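FAD-dependent oxidoreductase (Actinomadura kijaniata, PDB 3M9V) is a flavin-dependent oxidoreductase of the acyl-CoA dehydrogenase family that binds dTDP and probably acts on a dTDP-linked sugar in the biosynthesis of D-kijanose. Local coordinates at residues 385-388 with 392-395. Residues are numbered along the deposited sequence; the frame is centred on the assembly and turned at random.
Sequences FMQP and VDAV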
loop_
_atom_site.group_PDB
_atom_site.type_symbol
_atom_site.label_atom_id
_atom_site.label_comp_id
_atom_site.label_asym_id
_atom_site.label_seq_id
_atom_site.Cartn_x
_atom_site.Cartn_y
_atom_site.Cartn_z
ATOM N N PHE A 385 -10.654 -7.343 15.069
ATOM C CA PHE A 385 -10.551 -8.403 16.061
ATOM C C PHE A 385 -11.930 -9.035 16.248
ATOM O O PHE A 385 -11.995 -10.123 16.805
ATOM C CB PHE A 385 -9.907 -7.896 17.368
ATOM C CG PHE A 385 -8.574 -7.259 17.115
ATOM C CD1 PHE A 385 -7.515 -8.017 16.619
ATOM C CD2 PHE A 385 -8.428 -5.885 17.241
ATOM C CE1 PHE A 385 -6.300 -7.413 16.322
ATOM C CE2 PHE A 385 -7.222 -5.266 16.943
ATOM C CZ PHE A 385 -6.155 -6.036 16.467
ATOM N N MET A 386 -12.992 -8.395 15.762
ATOM C CA MET A 386 -14.358 -8.917 15.852
ATOM C C MET A 386 -14.691 -10.120 14.954
ATOM O O MET A 386 -14.448 -10.129 13.749
ATOM C CB MET A 386 -15.337 -7.771 15.610
ATOM C CG MET A 386 -15.305 -6.710 16.722
ATOM S SD MET A 386 -16.534 -5.405 16.380
ATOM C CE MET A 386 -16.512 -5.154 14.631
ATOM N N GLN A 387 -15.212 -11.193 15.533
ATOM C CA GLN A 387 -15.495 -12.367 14.725
ATOM C C GLN A 387 -16.981 -12.244 14.411
ATOM O O GLN A 387 -17.724 -11.686 15.214
ATOM C CB GLN A 387 -15.190 -13.635 15.535
ATOM C CG GLN A 387 -13.723 -14.128 15.449
ATOM C CD GLN A 387 -13.276 -14.414 14.010
ATOM O OE1 GLN A 387 -13.989 -14.070 13.058
ATOM N NE2 GLN A 387 -12.098 -15.016 13.834
ATOM N N PRO A 388 -17.432 -12.740 13.249
ATOM C CA PRO A 388 -16.620 -13.364 12.220
ATOM C C PRO A 388 -16.220 -12.395 11.105
ATOM O O PRO A 388 -16.945 -11.441 10.862
ATOM C CB PRO A 388 -17.579 -14.424 11.668
ATOM C CG PRO A 388 -18.957 -13.848 11.865
ATOM C CD PRO A 388 -18.873 -12.801 12.937
ATOM N N VAL A 392 -6.918 -13.453 9.802
ATOM C CA VAL A 392 -6.396 -14.799 9.568
ATOM C C VAL A 392 -7.445 -15.854 9.223
ATOM O O VAL A 392 -7.294 -16.593 8.235
ATOM C CB VAL A 392 -5.392 -15.222 10.664
ATOM C CG1 VAL A 392 -4.963 -16.654 10.416
ATOM C CG2 VAL A 392 -4.142 -14.287 10.593
ATOM N N ASP A 393 -8.544 -15.886 9.967
ATOM C CA ASP A 393 -9.671 -16.751 9.575
ATOM C C ASP A 393 -10.458 -16.304 8.350
ATOM O O ASP A 393 -10.990 -17.133 7.622
ATOM C CB ASP A 393 -10.654 -16.864 10.748
ATOM C CG ASP A 393 -9.973 -17.428 11.988
ATOM O OD1 ASP A 393 -9.125 -18.324 11.845
ATOM O OD2 ASP A 393 -10.255 -16.986 13.113
ATOM N N ALA A 394 -10.583 -15.003 8.108
ATOM C CA ALA A 394 -11.282 -14.551 6.915
ATOM C C ALA A 394 -10.541 -15.076 5.685
ATOM O O ALA A 394 -11.148 -15.353 4.647
ATOM C CB ALA A 394 -11.286 -12.995 6.850
ATOM N N VAL A 395 -9.213 -15.125 5.743
ATOM C CA VAL A 395 -8.511 -15.509 4.524
ATOM C C VAL A 395 -8.797 -17.003 4.248
ATOM O O VAL A 395 -8.998 -17.389 3.094
ATOM C CB VAL A 395 -6.997 -15.240 4.683
ATOM C CG1 VAL A 395 -6.224 -16.101 3.713
ATOM C CG2 VAL A 395 -6.716 -13.697 4.511
#
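Q387 and D393 are the two residues that meet here, where the loop after helix 372-379 comes up against the first turn of helix 391-402. The contact lies at the surface, with Q387 exposed, and the two segments bury just 67 Å² between them. Ahead of Q387, F385 belongs with it to an FMN site observed for this enzyme, although this chain is modelled without the flavin, and packs on G363 of a neighbouring subunit. The loop is held from its own chain by hydrogen bonds at two carbonyls on either side of Q387, M386 O with K344 NZ and P388 O with Q341 NE2.

Q387 itself reaches across with its amide nitrogen: NE2 lies 2.8 Å from D393 OD2, whereas Q387 OE1 is 4.7 Å from that same oxygen. A bend in the middle of the chain (chi2 -58°) brings the amide round to the helix, and the two side chains cross at roughly a right angle. Their flat ends are nonetheless almost coplanar, with 19° between the amide and carboxylate planes. The peptide bond from Q387 to P388 is cis, as the 2.9 Å between Q387 CA and P388 CA confirms.

The carboxylate has a second partner, since D393 OD1 is hydrogen-bonded to Q290 NE2 of that subunit. D393 therefore stands between an amide of its own chain and one across the interface, each approaching a different oxygen. A negative group near the start of a helix would probably be favoured by the helix dipole, and its charge is consistent with the Q387 amide presenting nitrogen rather than oxygen. The contact thus brings Q387 of the observed FMN site next to a carboxylate that is also held from a neighbouring subunit.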